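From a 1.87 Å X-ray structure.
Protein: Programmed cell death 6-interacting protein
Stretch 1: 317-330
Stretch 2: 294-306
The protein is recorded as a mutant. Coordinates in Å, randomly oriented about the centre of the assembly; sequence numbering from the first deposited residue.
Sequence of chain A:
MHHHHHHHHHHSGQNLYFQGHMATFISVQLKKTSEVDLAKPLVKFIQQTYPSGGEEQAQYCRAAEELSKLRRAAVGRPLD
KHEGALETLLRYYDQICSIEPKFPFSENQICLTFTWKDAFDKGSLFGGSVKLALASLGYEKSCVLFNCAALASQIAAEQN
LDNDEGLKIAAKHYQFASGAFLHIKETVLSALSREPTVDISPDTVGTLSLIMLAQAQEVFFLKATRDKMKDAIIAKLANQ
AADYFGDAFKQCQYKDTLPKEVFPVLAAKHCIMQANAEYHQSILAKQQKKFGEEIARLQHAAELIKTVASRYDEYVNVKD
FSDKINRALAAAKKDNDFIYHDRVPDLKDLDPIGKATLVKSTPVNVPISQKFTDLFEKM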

# COMPACT_ATOMS: atom_id res chain seq x y z
N ASN A 317 -3.02 -7.18 19.24
CA ASN A 317 -3.71 -7.21 20.52
C ASN A 317 -5.18 -7.49 20.25
O ASN A 317 -5.91 -6.61 19.78
CB ASN A 317 -3.53 -5.89 21.27
CG ASN A 317 -4.39 -5.79 22.51
OD1 ASN A 317 -4.73 -6.80 23.13
ND2 ASN A 317 -4.74 -4.56 22.90
N VAL A 318 -5.62 -8.71 20.54
CA VAL A 318 -6.98 -9.13 20.22
C VAL A 318 -7.81 -9.37 21.49
O VAL A 318 -8.86 -10.00 21.42
CB VAL A 318 -6.98 -10.37 19.32
CG1 VAL A 318 -6.34 -10.07 17.95
CG2 VAL A 318 -6.27 -11.53 20.01
N LYS A 319 -7.36 -8.86 22.64
CA LYS A 319 -8.02 -9.21 23.90
C LYS A 319 -9.47 -8.72 23.93
O LYS A 319 -10.37 -9.46 24.32
CB LYS A 319 -7.26 -8.64 25.10
CG LYS A 319 -8.01 -8.84 26.42
CD LYS A 319 -7.35 -8.12 27.58
CE LYS A 319 -8.24 -8.13 28.81
NZ LYS A 319 -8.61 -9.51 29.23
N ASP A 320 -9.70 -7.47 23.52
CA ASP A 320 -11.05 -6.91 23.56
C ASP A 320 -11.99 -7.65 22.61
O ASP A 320 -13.13 -7.97 22.97
CB ASP A 320 -11.00 -5.42 23.23
CG ASP A 320 -10.40 -4.59 24.35
OD1 ASP A 320 -9.81 -5.17 25.28
OD2 ASP A 320 -10.51 -3.34 24.29
N PHE A 321 -11.52 -7.93 21.39
CA PHE A 321 -12.30 -8.72 20.44
C PHE A 321 -12.57 -10.12 20.98
O PHE A 321 -13.68 -10.65 20.84
CB PHE A 321 -11.55 -8.78 19.11
CG PHE A 321 -12.36 -9.31 17.97
CD1 PHE A 321 -13.74 -9.21 17.96
CD2 PHE A 321 -11.73 -9.91 16.89
CE1 PHE A 321 -14.48 -9.70 16.89
CE2 PHE A 321 -12.46 -10.40 15.82
CZ PHE A 321 -13.83 -10.30 15.82
N SER A 322 -11.57 -10.72 21.63
CA SER A 322 -11.73 -12.07 22.17
C SER A 322 -12.82 -12.10 23.24
O SER A 322 -13.65 -13.02 23.26
CB SER A 322 -10.40 -12.55 22.75
OG SER A 322 -10.47 -13.92 23.09
N ASP A 323 -12.83 -11.11 24.13
CA ASP A 323 -13.85 -11.03 25.18
C ASP A 323 -15.24 -10.79 24.59
O ASP A 323 -16.23 -11.34 25.09
CB ASP A 323 -13.50 -9.91 26.16
CG ASP A 323 -12.21 -10.16 26.89
OD1 ASP A 323 -11.77 -11.33 26.95
OD2 ASP A 323 -11.62 -9.19 27.42
N LYS A 324 -15.33 -9.96 23.55
CA LYS A 324 -16.62 -9.72 22.90
C LYS A 324 -17.18 -11.01 22.32
O LYS A 324 -18.36 -11.33 22.50
CB LYS A 324 -16.46 -8.65 21.83
CG LYS A 324 -17.75 -8.25 21.14
CD LYS A 324 -17.56 -7.01 20.27
CE LYS A 324 -16.59 -7.26 19.13
NZ LYS A 324 -16.34 -6.02 18.34
N ILE A 325 -16.34 -11.78 21.63
CA ILE A 325 -16.76 -13.04 21.03
C ILE A 325 -17.22 -14.01 22.11
O ILE A 325 -18.29 -14.62 22.01
CB ILE A 325 -15.62 -13.65 20.20
CG1 ILE A 325 -15.32 -12.78 18.98
CG2 ILE A 325 -15.95 -15.09 19.78
CD1 ILE A 325 -14.00 -13.17 18.29
N ASN A 326 -16.42 -14.16 23.16
CA ASN A 326 -16.73 -15.17 24.15
C ASN A 326 -17.89 -14.76 25.05
O ASN A 326 -18.62 -15.63 25.52
CB ASN A 326 -15.46 -15.50 24.94
CG ASN A 326 -14.46 -16.29 24.11
OD1 ASN A 326 -14.66 -17.48 23.85
ND2 ASN A 326 -13.40 -15.63 23.66
N ARG A 327 -18.09 -13.46 25.26
CA ARG A 327 -19.32 -13.03 25.93
C ARG A 327 -20.54 -13.37 25.09
O ARG A 327 -21.55 -13.84 25.62
CB ARG A 327 -19.27 -11.54 26.24
CG ARG A 327 -18.59 -11.21 27.56
CD ARG A 327 -18.70 -9.73 27.90
NE ARG A 327 -17.76 -8.91 27.15
CZ ARG A 327 -18.07 -8.18 26.09
NH1 ARG A 327 -19.32 -8.16 25.63
NH2 ARG A 327 -17.14 -7.46 25.47
N ALA A 328 -20.47 -13.14 23.78
CA ALA A 328 -21.61 -13.44 22.92
C ALA A 328 -21.84 -14.95 22.82
O ALA A 328 -22.99 -15.41 22.83
CB ALA A 328 -21.40 -12.84 21.53
N LEU A 329 -20.76 -15.72 22.73
CA LEU A 329 -20.88 -17.16 22.57
C LEU A 329 -21.41 -17.82 23.84
O LEU A 329 -22.23 -18.74 23.77
CB LEU A 329 -19.51 -17.74 22.16
CG LEU A 329 -19.36 -19.26 22.01
CD1 LEU A 329 -20.32 -19.82 20.97
CD2 LEU A 329 -17.91 -19.64 21.68
N ALA A 330 -20.98 -17.34 25.01
CA ALA A 330 -21.52 -17.86 26.27
C ALA A 330 -23.02 -17.59 26.38
O ALA A 330 -23.79 -18.48 26.76
CB ALA A 330 -20.78 -17.24 27.45
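Stretch 2, residues 294-306: EIARLQHAAELIK

Stretch 2 is helical throughout, from Glu-294 to Lys-306, and belongs to a longer helix that extends beyond it in both directions. Its phi/psi pairs stay close to -65/-40, and each amide from Leu-298 onward bonds to the carbonyl four residues earlier, as in Ala-302 N to Leu-298 O at 2.8 Å and Ile-305 N to Ala-301 O at 2.9 Å. Stretch 1 enters its helix at Lys-319, with Val-318 (-113/17) at the N-cap position; the first turn is closed by Ser-322 N to Val-318 O at 2.8 Å.

The two helices run roughly antiparallel. Their N-to-C directions differ by 152°, with a signed crossing angle of -152°, and their axes approach to 9.5 Å. The register confirms the direction: CA of Ser-322 lies 6.4 Å from CA of Ile-305, CA of Ile-325 lies 6.2 Å from CA of Ala-302, and CA of Leu-329 lies 5.9 Å from CA of Leu-298. As numbering rises in stretch 1 it falls in stretch 2, in steps of three or four residues that keep one side of each helix at the contact.

The packing buries 559 Å², summed over both sides, and no direct hydrogen bond crosses it. Two knob-into-hole arrangements organize the centre and the C-terminal part of stretch 1. Ile-325 (chi1 m, chi2 t) sits among Leu-298, Ala-301, Ala-302 and Ile-305. Its CG2 is 3.7 Å from Ala-302 CB and 3.6 Å from Leu-298 O, so it meets backbone as well as side chain, while its CD1 reaches Ile-305 CG1 at 3.7 Å and Ala-301 CB at 4.0 Å. One turn later, Leu-329 occupies the hole formed by Ile-295, Leu-298, Gln-299 and Ala-302. Its CA-to-CB bond points sideways, but the end of the side chain comes nearer: CD1 lies 3.7 Å from Gln-299 CG, 3.9 Å from Leu-298 CB and 4.0 Å from Ile-295 CG2. The Gln-299 contact is thus made through the aliphatic part of that side chain.

Ile-305, with 106 Å² covered, has the largest area buried by the opposing stretch. Its CG2 is 4.0 Å from Val-318 CG2 and 3.7 Å from Ser-322 CB, and its CD1 approaches Phe-321 CD2 obliquely at 3.7 Å. At the other end, Leu-298 CD1 lies 4.0 Å from Ala-328 CB and 3.8 Å from Leu-329 CA, placing a methyl group directly against the partner backbone.

Polar features lie around this apolar packing. Asn-326 CB points away, yet its OD1 comes within 4.1 Å of Ala-302 CB, while its ND2 donates to Ser-322 O at 2.7 Å within its own helix. A water provides a polar link between the stretches, donating to Glu-294 OE2 at 3.2 Å and to Ala-328 O at 2.8 Å from its oxygen. Lys-319 NZ and Asp-323 OD2 form a salt bridge at 3.5 Å, outside the contact.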

# COMPACT_ATOMS: atom_id res chain seq x y z
N GLU A 294 -25.65 -19.06 14.59
CA GLU A 294 -24.92 -18.02 15.32
C GLU A 294 -23.81 -18.62 16.18
O GLU A 294 -22.69 -18.11 16.19
CB GLU A 294 -25.87 -17.20 16.21
CG GLU A 294 -25.12 -16.09 16.93
CD GLU A 294 -25.80 -15.54 18.18
OE1 GLU A 294 -26.87 -16.06 18.59
OE2 GLU A 294 -25.24 -14.56 18.76
N ILE A 295 -24.12 -19.71 16.88
CA ILE A 295 -23.15 -20.36 17.76
C ILE A 295 -21.99 -20.93 16.94
O ILE A 295 -20.82 -20.81 17.32
CB ILE A 295 -23.83 -21.46 18.60
CG1 ILE A 295 -24.70 -20.83 19.69
CG2 ILE A 295 -22.79 -22.39 19.21
CD1 ILE A 295 -25.70 -21.80 20.33
N ALA A 296 -22.31 -21.59 15.82
CA ALA A 296 -21.26 -22.18 14.98
C ALA A 296 -20.30 -21.11 14.47
O ALA A 296 -19.08 -21.33 14.43
CB ALA A 296 -21.88 -22.92 13.80
N ARG A 297 -20.82 -19.95 14.10
CA ARG A 297 -19.96 -18.91 13.56
C ARG A 297 -19.15 -18.23 14.66
O ARG A 297 -17.97 -17.94 14.47
CB ARG A 297 -20.81 -17.90 12.77
CG ARG A 297 -21.42 -18.53 11.50
CD ARG A 297 -21.90 -17.45 10.56
NE ARG A 297 -22.56 -17.96 9.36
CZ ARG A 297 -21.93 -18.39 8.27
NH1 ARG A 297 -20.60 -18.39 8.20
NH2 ARG A 297 -22.64 -18.83 7.23
N LEU A 298 -19.75 -18.03 15.83
CA LEU A 298 -19.00 -17.49 16.96
C LEU A 298 -17.91 -18.46 17.41
O LEU A 298 -16.82 -18.04 17.83
CB LEU A 298 -19.93 -17.18 18.14
CG LEU A 298 -20.88 -15.97 18.02
CD1 LEU A 298 -21.96 -15.96 19.14
CD2 LEU A 298 -20.10 -14.66 18.03
N GLN A 299 -18.19 -19.77 17.34
CA GLN A 299 -17.16 -20.74 17.72
C GLN A 299 -15.99 -20.68 16.76
O GLN A 299 -14.83 -20.81 17.17
CB GLN A 299 -17.73 -22.16 17.76
CG GLN A 299 -18.61 -22.40 18.98
CD GLN A 299 -19.24 -23.79 19.02
OE1 GLN A 299 -19.71 -24.23 20.07
NE2 GLN A 299 -19.26 -24.47 17.89
N HIS A 300 -16.28 -20.47 15.47
CA HIS A 300 -15.21 -20.35 14.49
C HIS A 300 -14.40 -19.07 14.71
O HIS A 300 -13.17 -19.10 14.64
CB HIS A 300 -15.80 -20.38 13.08
CG HIS A 300 -14.77 -20.49 12.00
ND1 HIS A 300 -14.94 -19.94 10.75
CD2 HIS A 300 -13.56 -21.09 11.98
CE1 HIS A 300 -13.88 -20.19 10.01
NE2 HIS A 300 -13.02 -20.88 10.74
N ALA A 301 -15.08 -17.95 14.98
CA ALA A 301 -14.39 -16.70 15.28
C ALA A 301 -13.53 -16.83 16.54
O ALA A 301 -12.41 -16.32 16.59
CB ALA A 301 -15.40 -15.56 15.44
N ALA A 302 -14.06 -17.50 17.57
CA ALA A 302 -13.29 -17.70 18.80
C ALA A 302 -12.05 -18.54 18.54
O ALA A 302 -10.96 -18.26 19.07
CB ALA A 302 -14.16 -18.37 19.87
N GLU A 303 -12.19 -19.57 17.71
CA GLU A 303 -11.06 -20.43 17.38
C GLU A 303 -9.98 -19.65 16.63
O GLU A 303 -8.79 -19.76 16.95
CB GLU A 303 -11.56 -21.61 16.54
CG GLU A 303 -10.59 -22.74 16.32
CD GLU A 303 -11.28 -23.96 15.74
OE1 GLU A 303 -12.49 -23.86 15.44
OE2 GLU A 303 -10.62 -25.01 15.60
N LEU A 304 -10.40 -18.86 15.64
CA LEU A 304 -9.46 -18.04 14.88
C LEU A 304 -8.73 -17.04 15.77
O LEU A 304 -7.52 -16.85 15.66
CB LEU A 304 -10.20 -17.30 13.76
CG LEU A 304 -10.68 -18.17 12.60
CD1 LEU A 304 -11.75 -17.44 11.76
CD2 LEU A 304 -9.49 -18.57 11.72
N ILE A 305 -9.47 -16.38 16.68
CA ILE A 305 -8.87 -15.37 17.54
C ILE A 305 -7.97 -16.01 18.60
O ILE A 305 -6.92 -15.44 18.95
CB ILE A 305 -9.98 -14.50 18.16
CG1 ILE A 305 -10.50 -13.52 17.11
CG2 ILE A 305 -9.49 -13.73 19.37
CD1 ILE A 305 -9.40 -12.70 16.45
N LYS A 306 -8.33 -17.19 19.09
CA LYS A 306 -7.45 -17.91 20.01
C LYS A 306 -6.12 -18.26 19.33
O LYS A 306 -5.06 -18.16 19.95
CB LYS A 306 -8.13 -19.17 20.53
CG LYS A 306 -7.30 -19.98 21.52
CD LYS A 306 -8.08 -21.20 22.00
CE LYS A 306 -7.18 -22.19 22.72
NZ LYS A 306 -7.91 -23.46 22.99
O HOH W 1 -25.07 -13.86 21.84